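Local coordinates for protein acetylxylan esterase A (Aspergillus awamori, PDB 5X6S) that removes acetyl groups from acetylated xylans and xylo-oligosaccharides, acting as a secreted serine esterase of carbohydrate esterase family 1 in plant cell-wall breakdown, at residues 29-33 / 103-109; 50-56 / 263-269; 63-67 / 98-102; 113-119 / 136-142. All coordinates share one frame; numbering follows the deposited sequence.

Contact 1: residues 29-33 / 103-109; sequences SNPGI and ISKYGAD. With NA (sodium ion), chain F.
P31 and A108 join the loop entering strand 33-37 to the end of helix 91-106, one of the sheet-covering helices of the alpha/beta-hydrolase fold, and they divide the interface into a close-packed inner half and a watery outer one. On the inner side, CD1 of I33 lies 3.6 Å from CB of A108 and 3.7 Å from CG1 of I103, whose side chain it crosses at about a right angle. The delta carbon reaches this spot because CG1 of I33 stands opposite the carbonyl carbon (chi1 -68°). A single backbone bond pins the two chains here: D109 N gives its proton to P31 O at 2.8 Å, while CD of the P31 ring rests 3.6 Å from G107 O. G107 leaves the helix with positive phi; its O also accepts from water.

The outer side illustrates how a loop can be joined through solvent. OD1 of N30 binds a sodium ion at 2.4 Å, and four waters make up the other ligands. One of these, 2.5 Å from the sodium, also donates to S29 O and G107 O, tying the ion to both segments. A separate water links N30 O to OD2 of D109. The other carboxylate oxygen, OD1, is hydrogen-bonded to S111 OG, and OD2 also meets H86 and N87 of the second subunit.

Around the buried half, I33 packs on I65 and T102, and Y106 packs on I21 and V23, with its CB against I63; the helix end thus lies against strands 18-23, 63-68 and 33-37.

Contact 2: residues 50-56 / 263-269; sequences DSPYATL and IHGDKDM
Y53 and D268 tie the start of helix 53-60 to the first turn of helix 265-272, and the tyrosine is most clearly understood when traced outward. Its CB lies against the hydroxyl of Y66 on strand 63-68. Along one ring edge, CD1 stands 4.5 Å from CE of M269, and CE1 is 3.2 Å from OD2 of D268. CE2, across the ring, comes near CD1 of I263. At the tip, OH donates to D268 OD2 at 2.6 Å, meeting that oxygen nearly along its C-O axis. The acceptor sits in the plane of the ring, at its edge. Ring and carboxylate are also only 17° from coplanar, although the two side chains cross at about a right angle. The same hydroxyl has CG2 of I263 at 3.3 Å, an apolar neighbour beside the hydrogen bond. The second oxygen of D268 is held by Y142 OH, and the carboxylate is thus gripped at both ends, which probably favours its charged form.

Next to the tyrosine the two helix starts come close because G265 lacks a side chain: CG of P52 lies 3.7 Å from G265 CA, and CD1 of L56 lies 3.6 Å from G265 O. Both methyls of L56 also lie against the same side of CG of M269, whose chain bends at chi2 and chi3 to curl its sulfur back toward L56 CB. I263 closes the opposite end, with CD1 against CB of S51.

Both helices and the residues leading into 265-272 cover one flank of the central sheet, Y53 resting on V64 and T116, I263 on S118 and Y142, and D268 on T140.

Contact 3: residues 63-67 / 98-102; sequences IVIYP and MVTWT
Strand 63-67 and helix 98-102 run nearly antiparallel, 150° between their directions and 10.0 Å apart at their axes, with I63 nearest T102 and I65 nearest M98. The side chains of I65 and T102 reach toward each other tip to tip, and CD1 of I65 comes within 3.4 Å of the T102 hydroxyl oxygen OG1. That oxygen is already engaged: it donates back to M98 O one helical turn earlier at 2.7 Å, while T102 N approaches the same carbonyl from the opposite face of its plane. With its polar end folded onto the backbone in this way, threonine can sit in an apolar interface. Its CG2, anti to the backbone N, is then directed at the strand and lies 3.9 Å from CG2 of I63.

This is a local instance of the alpha/beta-hydrolase fold, in which helices cover both faces of a mostly parallel sheet. Helix 91-106 follows strand 63-68 in the chain and leads on to strand 113-118, passing over strand 33-37, which lies between them; V99 and P67 both rest on V35 of that middle strand.

The isoleucine branches divide the work. CD1 of I65 also lies against the helix backbone, 3.7 Å from M98 O, and touches CG2 of V99, whereas CG2 faces the methionine sulfur SD at 4.0 Å. M98 is extended beyond CG (chi2 176°) and so carries its sulfur along the strand as far as P67, where SD lies 3.9 Å from CB and the terminal CE sits close by. M98 also packs on M19 of strand 18-23 and on F10 and V17 in loops.

Contact 4: residues 113-119 / 136-142; sequences VFVTGSS and FAAATVY
V115 and T140 lie at the middle of two parallel strands, the outer members of a beta-alpha-beta unit whose connecting helix is 120-131. The first strand ends in what is consistent with a nucleophile elbow (GxSxG), the hallmark of alpha/beta hydrolases. There S119, probably the nucleophile of the charge relay, takes the strained backbone pair phi 54°, psi -120°.

As a lead-in ahead of strand 138-142, V113 O accepts from A137 N at 2.9 Å. From V115 onward the pattern is the regular parallel one: V115 O accepts from T140 N at 3.0 Å, and G117 O from Y142 N at 3.1 Å. In the return direction V115 N reaches A138 O only weakly, at 3.3 Å, and G117 N stays 3.5 Å from T140 O without a hydrogen bond between them. T140 O is instead met by the T116 hydroxyl: OG1, turned away from the backbone N, donates to it at 2.9 Å, from well above the carbonyl plane and not along a lone pair. Finally, S119 N gives its proton to Y142 O at 3.1 Å, so that the backbone of the presumed nucleophile is fastened to the neighbouring strand. The side-chain oxygens find partners outside the pair: S119 OG bonds to H259 NE2, S118 OG to Y47 OH, T140 OG1 to Q195 OE1, and Y142 OH to both D268 OD1 and H264 N.

On the face away from T116 and S118, apolar groups take over: CG1 of V115 sits over one face of the F136 ring, 3.8 Å from the centroid and 17° off the normal.

In the fold
The four contacts meet around one sheet. Contacts 1 and 3 share helix 91-106, their centres about 10 Å apart, and touch where CD1 of I33 lies 3.7 Å from CG2 of T102. Contact 1 also joins contact 4, I33 O lying 2.9 Å from F114 N, while contact 3 reaches it through CG1 of V99, 3.8 Å from CG1 of V113. From the other flank contact 2 meets contact 4 where H264 N lies 2.8 Å from Y142 OH, and contact 3 where Y53 O is 3.8 Å from V64 CG2; it does not touch contact 1. Contact 4 holds S119, the probable nucleophile, about 10 Å from the D50 side chain of contact 2; contacts 1 and 3 lie away.

Contact 1: residues 29-33 / 103-109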
# COMPACT_ATOMS: atom_id res chain seq x y z
N SER A 29 -0.62 -9.70 17.33
CA SER A 29 -0.37 -8.33 17.79
C SER A 29 -0.60 -7.31 16.67
O SER A 29 -1.11 -6.20 16.90
CB SER A 29 1.09 -8.19 18.28
OG SER A 29 1.21 -8.82 19.56
N ASN A 30 -0.17 -7.67 15.48
CA ASN A 30 -0.28 -6.77 14.34
C ASN A 30 -0.89 -7.61 13.22
O ASN A 30 -0.20 -8.08 12.35
CB ASN A 30 1.11 -6.25 13.94
CG ASN A 30 1.70 -5.32 15.00
OD1 ASN A 30 1.30 -4.17 15.09
ND2 ASN A 30 2.57 -5.84 15.82
N PRO A 31 -2.20 -7.83 13.28
CA PRO A 31 -2.77 -8.89 12.44
C PRO A 31 -2.83 -8.56 10.96
O PRO A 31 -3.04 -7.41 10.60
CB PRO A 31 -4.19 -9.04 13.02
CG PRO A 31 -4.51 -7.72 13.61
CD PRO A 31 -3.21 -7.14 14.10
N GLY A 32 -2.64 -9.56 10.12
CA GLY A 32 -2.94 -9.46 8.71
C GLY A 32 -4.44 -9.51 8.47
O GLY A 32 -5.25 -9.56 9.42
N ILE A 33 -4.83 -9.42 7.21
CA ILE A 33 -6.26 -9.45 6.84
C ILE A 33 -6.42 -10.33 5.62
O ILE A 33 -5.64 -10.24 4.67
CB ILE A 33 -6.86 -8.03 6.51
CG1 ILE A 33 -6.92 -7.16 7.77
CG2 ILE A 33 -8.20 -8.15 5.83
CD1 ILE A 33 -7.16 -5.70 7.49
N ILE A 103 -8.31 -2.15 9.05
CA ILE A 103 -6.90 -1.76 9.32
C ILE A 103 -6.86 -0.84 10.52
O ILE A 103 -6.12 -1.08 11.52
CB ILE A 103 -6.20 -1.12 8.12
CG1 ILE A 103 -5.96 -2.19 7.02
CG2 ILE A 103 -4.85 -0.51 8.58
CD1 ILE A 103 -5.60 -1.63 5.65
N SER A 104 -7.64 0.23 10.46
CA SER A 104 -7.63 1.18 11.57
C SER A 104 -8.23 0.63 12.86
O SER A 104 -7.66 0.81 13.94
CB SER A 104 -8.33 2.47 11.17
OG SER A 104 -8.34 3.34 12.27
N LYS A 105 -9.38 -0.03 12.78
CA LYS A 105 -10.06 -0.46 14.00
C LYS A 105 -9.21 -1.47 14.80
O LYS A 105 -9.17 -1.40 16.06
CB LYS A 105 -11.45 -1.02 13.73
CG LYS A 105 -12.15 -1.63 14.95
CD LYS A 105 -12.95 -0.60 15.75
CE LYS A 105 -13.71 -1.27 16.93
NZ LYS A 105 -14.79 -2.21 16.48
N TYR A 106 -8.52 -2.36 14.09
CA TYR A 106 -7.78 -3.43 14.77
C TYR A 106 -6.27 -3.28 14.75
O TYR A 106 -5.59 -4.13 15.20
CB TYR A 106 -8.20 -4.81 14.25
CG TYR A 106 -9.62 -5.13 14.59
CD1 TYR A 106 -10.64 -4.77 13.77
CD2 TYR A 106 -9.95 -5.81 15.79
CE1 TYR A 106 -11.98 -5.05 14.11
CE2 TYR A 106 -11.28 -6.08 16.14
CZ TYR A 106 -12.28 -5.70 15.31
OH TYR A 106 -13.57 -5.99 15.62
N GLY A 107 -5.76 -2.18 14.24
CA GLY A 107 -4.33 -2.02 14.12
C GLY A 107 -3.76 -3.13 13.26
O GLY A 107 -2.67 -3.63 13.52
N ALA A 108 -4.46 -3.50 12.20
CA ALA A 108 -3.97 -4.52 11.28
C ALA A 108 -2.83 -4.03 10.43
O ALA A 108 -2.69 -2.84 10.20
CB ALA A 108 -5.11 -5.02 10.39
N ASP A 109 -1.99 -4.94 9.94
CA ASP A 109 -0.81 -4.55 9.19
C ASP A 109 -1.21 -4.37 7.74
O ASP A 109 -1.59 -5.32 7.04
CB ASP A 109 0.30 -5.55 9.40
CG ASP A 109 1.62 -5.14 8.84
OD1 ASP A 109 1.68 -4.45 7.81
OD2 ASP A 109 2.65 -5.58 9.41
NA NA F . 0.40 -2.50 16.54
O HOH W 1 -1.84 -3.66 16.21
O HOH W 2 0.62 -4.05 18.31
O HOH W 3 -0.10 -3.47 12.54
O HOH W 4 2.78 -7.85 11.08
O HOH W 5 -1.13 -0.57 15.99
O HOH W 6 2.53 -1.90 16.90

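Contact 2: residues 50-56 / 263-269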
# COMPACT_ATOMS: atom_id res chain seq x y z
N ASP A 50 -18.15 -22.09 4.98
CA ASP A 50 -17.73 -22.96 3.87
C ASP A 50 -16.32 -22.64 3.36
O ASP A 50 -16.09 -22.66 2.14
CB ASP A 50 -18.69 -22.73 2.67
CG ASP A 50 -18.60 -23.84 1.60
OD1 ASP A 50 -18.09 -24.94 1.90
OD2 ASP A 50 -19.04 -23.57 0.45
N SER A 51 -15.39 -22.26 4.24
CA SER A 51 -14.04 -22.00 3.82
C SER A 51 -13.19 -22.24 5.04
O SER A 51 -13.72 -22.22 6.14
CB SER A 51 -13.87 -20.56 3.32
OG SER A 51 -14.21 -19.60 4.31
N PRO A 52 -11.88 -22.44 4.84
CA PRO A 52 -11.02 -22.73 5.97
C PRO A 52 -10.45 -21.50 6.66
O PRO A 52 -9.67 -21.67 7.59
CB PRO A 52 -9.87 -23.54 5.33
CG PRO A 52 -9.75 -22.95 3.94
CD PRO A 52 -11.20 -22.67 3.53
N TYR A 53 -10.79 -20.28 6.23
CA TYR A 53 -10.04 -19.09 6.68
C TYR A 53 -10.16 -18.75 8.15
O TYR A 53 -9.19 -18.30 8.78
CB TYR A 53 -10.36 -17.83 5.80
CG TYR A 53 -10.09 -18.09 4.35
CD1 TYR A 53 -8.83 -18.44 3.93
CD2 TYR A 53 -11.14 -18.16 3.41
CE1 TYR A 53 -8.56 -18.76 2.59
CE2 TYR A 53 -10.89 -18.50 2.10
CZ TYR A 53 -9.60 -18.79 1.70
OH TYR A 53 -9.36 -19.15 0.43
N ALA A 54 -11.35 -18.93 8.72
CA ALA A 54 -11.51 -18.70 10.18
C ALA A 54 -10.71 -19.69 11.01
O ALA A 54 -10.10 -19.31 12.00
CB ALA A 54 -13.00 -18.75 10.59
N THR A 55 -10.68 -20.96 10.60
CA THR A 55 -9.87 -21.97 11.25
C THR A 55 -8.39 -21.56 11.17
O THR A 55 -7.66 -21.57 12.16
CB THR A 55 -10.10 -23.39 10.63
OG1 THR A 55 -11.43 -23.81 10.89
CG2 THR A 55 -9.15 -24.43 11.18
N LEU A 56 -7.95 -21.18 9.97
CA LEU A 56 -6.56 -20.73 9.76
C LEU A 56 -6.20 -19.42 10.52
O LEU A 56 -5.04 -19.25 10.97
CB LEU A 56 -6.27 -20.62 8.27
CG LEU A 56 -6.28 -21.93 7.46
CD1 LEU A 56 -6.42 -21.67 5.97
CD2 LEU A 56 -5.03 -22.79 7.75
N ILE A 263 -11.02 -24.84 -2.37
CA ILE A 263 -10.04 -23.99 -1.75
C ILE A 263 -8.92 -24.83 -1.14
O ILE A 263 -9.17 -25.82 -0.45
CB ILE A 263 -10.70 -23.19 -0.59
CG1 ILE A 263 -11.77 -22.24 -1.10
CG2 ILE A 263 -9.64 -22.43 0.20
CD1 ILE A 263 -12.64 -21.67 -0.00
N HIS A 264 -7.68 -24.44 -1.39
CA HIS A 264 -6.54 -25.07 -0.80
C HIS A 264 -6.04 -24.08 0.26
O HIS A 264 -5.10 -23.31 0.02
CB HIS A 264 -5.45 -25.38 -1.83
CG HIS A 264 -5.81 -26.48 -2.79
ND1 HIS A 264 -6.97 -26.48 -3.53
CD2 HIS A 264 -5.17 -27.63 -3.09
CE1 HIS A 264 -7.03 -27.59 -4.26
NE2 HIS A 264 -5.94 -28.30 -4.01
N GLY A 265 -6.64 -24.13 1.44
CA GLY A 265 -6.34 -23.15 2.51
C GLY A 265 -4.86 -23.08 2.94
O GLY A 265 -4.31 -21.99 3.08
N ASP A 266 -4.21 -24.24 3.16
CA ASP A 266 -2.81 -24.17 3.54
C ASP A 266 -1.95 -23.54 2.42
O ASP A 266 -1.03 -22.77 2.69
CB ASP A 266 -2.22 -25.55 3.92
CG ASP A 266 -3.01 -26.26 5.06
OD1 ASP A 266 -3.78 -25.65 5.78
OD2 ASP A 266 -2.84 -27.48 5.18
N LYS A 267 -2.27 -23.88 1.18
CA LYS A 267 -1.58 -23.27 0.02
C LYS A 267 -1.78 -21.76 -0.07
O LYS A 267 -0.88 -21.04 -0.47
CB LYS A 267 -1.97 -23.96 -1.30
CG LYS A 267 -1.65 -25.45 -1.41
CD LYS A 267 -0.31 -25.82 -0.82
CE LYS A 267 0.82 -25.45 -1.68
NZ LYS A 267 2.07 -26.18 -1.23
N ASP A 268 -2.96 -21.30 0.31
CA ASP A 268 -3.24 -19.86 0.36
C ASP A 268 -2.32 -19.21 1.37
O ASP A 268 -1.74 -18.16 1.09
CB ASP A 268 -4.70 -19.55 0.74
CG ASP A 268 -5.72 -20.01 -0.26
OD1 ASP A 268 -5.40 -20.40 -1.40
OD2 ASP A 268 -6.93 -20.03 0.11
N MET A 269 -2.19 -19.82 2.55
CA MET A 269 -1.28 -19.34 3.59
C MET A 269 0.16 -19.14 3.10
O MET A 269 0.87 -18.20 3.51
CB MET A 269 -1.33 -20.28 4.83
CG MET A 269 -2.68 -20.38 5.54
SD MET A 269 -3.36 -18.75 6.04
CE MET A 269 -4.42 -18.35 4.65

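Contact 3: residues 63-67 / 98-102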
# COMPACT_ATOMS: atom_id res chain seq x y z
N ILE A 63 -7.25 -11.29 10.67
CA ILE A 63 -8.69 -11.06 10.70
C ILE A 63 -9.23 -11.47 9.32
O ILE A 63 -8.57 -11.21 8.32
CB ILE A 63 -9.01 -9.57 10.99
CG1 ILE A 63 -8.58 -9.24 12.43
CG2 ILE A 63 -10.50 -9.23 10.76
CD1 ILE A 63 -8.59 -7.77 12.77
N VAL A 64 -10.39 -12.08 9.27
CA VAL A 64 -11.07 -12.36 7.97
C VAL A 64 -12.25 -11.47 7.73
O VAL A 64 -13.07 -11.27 8.64
CB VAL A 64 -11.56 -13.85 7.83
CG1 VAL A 64 -11.84 -14.18 6.33
CG2 VAL A 64 -10.57 -14.83 8.45
N ILE A 65 -12.35 -10.88 6.54
CA ILE A 65 -13.48 -10.04 6.15
C ILE A 65 -14.27 -10.80 5.12
O ILE A 65 -13.69 -11.29 4.16
CB ILE A 65 -13.08 -8.68 5.53
CG1 ILE A 65 -12.32 -7.82 6.55
CG2 ILE A 65 -14.33 -7.95 5.01
CD1 ILE A 65 -11.62 -6.60 5.91
N TYR A 66 -15.59 -10.91 5.33
CA TYR A 66 -16.47 -11.66 4.44
C TYR A 66 -17.49 -10.68 3.91
O TYR A 66 -18.52 -10.44 4.58
CB TYR A 66 -17.16 -12.85 5.19
CG TYR A 66 -16.24 -13.85 5.84
CD1 TYR A 66 -15.73 -14.96 5.12
CD2 TYR A 66 -15.88 -13.74 7.18
CE1 TYR A 66 -14.91 -15.91 5.71
CE2 TYR A 66 -15.06 -14.68 7.78
CZ TYR A 66 -14.54 -15.73 7.07
OH TYR A 66 -13.71 -16.62 7.71
N PRO A 67 -17.25 -10.08 2.72
CA PRO A 67 -18.26 -9.17 2.16
C PRO A 67 -19.48 -9.98 1.76
O PRO A 67 -19.36 -11.16 1.53
CB PRO A 67 -17.57 -8.59 0.90
CG PRO A 67 -16.08 -8.80 1.15
CD PRO A 67 -16.07 -10.17 1.85
N MET A 98 -14.25 -1.66 3.66
CA MET A 98 -14.21 -2.66 4.72
C MET A 98 -12.77 -2.91 5.15
O MET A 98 -12.46 -3.07 6.36
CB MET A 98 -14.79 -3.98 4.23
CG MET A 98 -16.23 -3.93 3.88
SD MET A 98 -16.85 -5.48 3.21
CE MET A 98 -18.28 -4.94 2.31
N VAL A 99 -11.88 -3.00 4.16
CA VAL A 99 -10.48 -3.17 4.42
C VAL A 99 -9.91 -2.05 5.27
O VAL A 99 -9.28 -2.29 6.31
CB VAL A 99 -9.68 -3.41 3.10
CG1 VAL A 99 -8.17 -3.23 3.33
CG2 VAL A 99 -9.99 -4.77 2.58
N THR A 100 -10.11 -0.80 4.83
CA THR A 100 -9.47 0.30 5.49
C THR A 100 -10.02 0.50 6.89
O THR A 100 -9.26 0.85 7.81
CB THR A 100 -9.55 1.59 4.67
OG1 THR A 100 -10.93 1.98 4.55
CG2 THR A 100 -8.87 1.40 3.26
N TRP A 101 -11.32 0.23 7.07
CA TRP A 101 -11.97 0.31 8.39
C TRP A 101 -11.32 -0.69 9.35
O TRP A 101 -11.01 -0.35 10.49
CB TRP A 101 -13.47 0.01 8.31
CG TRP A 101 -14.20 0.14 9.61
CD1 TRP A 101 -14.75 1.28 10.17
CD2 TRP A 101 -14.39 -0.89 10.57
NE1 TRP A 101 -15.30 1.00 11.38
CE2 TRP A 101 -15.11 -0.33 11.66
CE3 TRP A 101 -14.05 -2.25 10.61
CZ2 TRP A 101 -15.47 -1.08 12.77
CZ3 TRP A 101 -14.43 -2.98 11.69
CH2 TRP A 101 -15.12 -2.39 12.77
N THR A 102 -11.08 -1.91 8.85
CA THR A 102 -10.54 -2.98 9.66
C THR A 102 -9.06 -2.69 10.02
O THR A 102 -8.64 -2.93 11.18
CB THR A 102 -10.65 -4.33 8.92
OG1 THR A 102 -12.03 -4.59 8.61
CG2 THR A 102 -10.07 -5.50 9.75

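Contact 4: residues 113-119 / 136-142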
# COMPACT_ATOMS: atom_id res chain seq x y z
N VAL A 113 -2.41 -7.65 3.62
CA VAL A 113 -3.83 -7.71 3.28
C VAL A 113 -3.98 -8.49 1.98
O VAL A 113 -3.26 -8.22 0.98
CB VAL A 113 -4.49 -6.29 3.21
CG1 VAL A 113 -5.98 -6.38 2.91
CG2 VAL A 113 -4.22 -5.48 4.47
N PHE A 114 -4.87 -9.48 1.98
CA PHE A 114 -4.96 -10.46 0.91
C PHE A 114 -6.42 -10.59 0.52
O PHE A 114 -7.26 -10.35 1.35
CB PHE A 114 -4.38 -11.81 1.40
CG PHE A 114 -2.97 -11.66 1.89
CD1 PHE A 114 -1.90 -11.60 0.97
CD2 PHE A 114 -2.70 -11.55 3.25
CE1 PHE A 114 -0.59 -11.38 1.42
CE2 PHE A 114 -1.37 -11.35 3.70
CZ PHE A 114 -0.33 -11.26 2.76
N VAL A 115 -6.70 -11.00 -0.70
CA VAL A 115 -8.06 -11.14 -1.17
C VAL A 115 -8.19 -12.43 -1.96
O VAL A 115 -7.26 -12.79 -2.71
CB VAL A 115 -8.55 -9.88 -1.96
CG1 VAL A 115 -7.67 -9.52 -3.14
CG2 VAL A 115 -10.04 -9.97 -2.33
N THR A 116 -9.31 -13.14 -1.77
CA THR A 116 -9.54 -14.44 -2.41
C THR A 116 -11.05 -14.66 -2.48
O THR A 116 -11.83 -14.02 -1.75
CB THR A 116 -8.82 -15.58 -1.64
OG1 THR A 116 -9.08 -16.82 -2.26
CG2 THR A 116 -9.27 -15.66 -0.14
N GLY A 117 -11.47 -15.53 -3.39
CA GLY A 117 -12.86 -15.74 -3.65
C GLY A 117 -13.08 -16.89 -4.60
O GLY A 117 -12.13 -17.31 -5.26
N SER A 118 -14.31 -17.42 -4.62
CA SER A 118 -14.68 -18.50 -5.50
C SER A 118 -15.82 -18.05 -6.44
O SER A 118 -16.71 -17.35 -6.03
CB SER A 118 -15.09 -19.76 -4.69
OG SER A 118 -13.98 -20.22 -3.96
N SER A 119 -15.77 -18.50 -7.69
CA SER A 119 -16.79 -18.25 -8.70
C SER A 119 -17.06 -16.73 -8.85
O SER A 119 -16.13 -16.03 -9.14
CB SER A 119 -18.03 -19.11 -8.38
OG SER A 119 -18.99 -19.06 -9.43
N PHE A 136 -3.72 -4.52 -1.61
CA PHE A 136 -3.54 -5.97 -1.58
C PHE A 136 -2.12 -6.41 -1.93
O PHE A 136 -1.60 -6.02 -2.98
CB PHE A 136 -4.54 -6.67 -2.48
CG PHE A 136 -5.96 -6.38 -2.12
CD1 PHE A 136 -6.50 -6.86 -0.93
CD2 PHE A 136 -6.73 -5.55 -2.93
CE1 PHE A 136 -7.79 -6.55 -0.56
CE2 PHE A 136 -8.01 -5.21 -2.58
CZ PHE A 136 -8.57 -5.71 -1.39
N ALA A 137 -1.51 -7.21 -1.04
CA ALA A 137 -0.19 -7.79 -1.21
C ALA A 137 -0.22 -8.96 -2.16
O ALA A 137 0.73 -9.19 -2.92
CB ALA A 137 0.36 -8.23 0.14
N ALA A 138 -1.33 -9.72 -2.16
CA ALA A 138 -1.50 -10.93 -3.00
C ALA A 138 -2.93 -11.30 -3.01
O ALA A 138 -3.70 -10.88 -2.09
CB ALA A 138 -0.65 -12.11 -2.49
N ALA A 139 -3.32 -12.07 -4.02
CA ALA A 139 -4.69 -12.51 -4.24
C ALA A 139 -4.68 -13.91 -4.75
O ALA A 139 -3.76 -14.27 -5.53
CB ALA A 139 -5.37 -11.66 -5.28
N THR A 140 -5.71 -14.69 -4.38
CA THR A 140 -5.89 -16.08 -4.90
C THR A 140 -7.26 -16.18 -5.50
O THR A 140 -8.27 -15.89 -4.83
CB THR A 140 -5.62 -17.17 -3.78
OG1 THR A 140 -4.25 -17.10 -3.34
CG2 THR A 140 -5.89 -18.61 -4.30
N VAL A 141 -7.35 -16.61 -6.75
CA VAL A 141 -8.56 -16.67 -7.53
C VAL A 141 -8.94 -18.14 -7.74
O VAL A 141 -8.16 -18.91 -8.37
CB VAL A 141 -8.39 -15.92 -8.89
CG1 VAL A 141 -9.60 -15.99 -9.76
CG2 VAL A 141 -7.97 -14.46 -8.66
N TYR A 142 -10.08 -18.53 -7.17
CA TYR A 142 -10.66 -19.89 -7.37
C TYR A 142 -11.78 -19.89 -8.42
O TYR A 142 -12.97 -19.65 -8.11
CB TYR A 142 -11.13 -20.53 -6.04
CG TYR A 142 -10.01 -20.93 -5.15
CD1 TYR A 142 -9.26 -22.08 -5.42
CD2 TYR A 142 -9.66 -20.17 -4.03
CE1 TYR A 142 -8.20 -22.44 -4.63
CE2 TYR A 142 -8.56 -20.55 -3.20
CZ TYR A 142 -7.87 -21.70 -3.51
OH TYR A 142 -6.82 -22.12 -2.76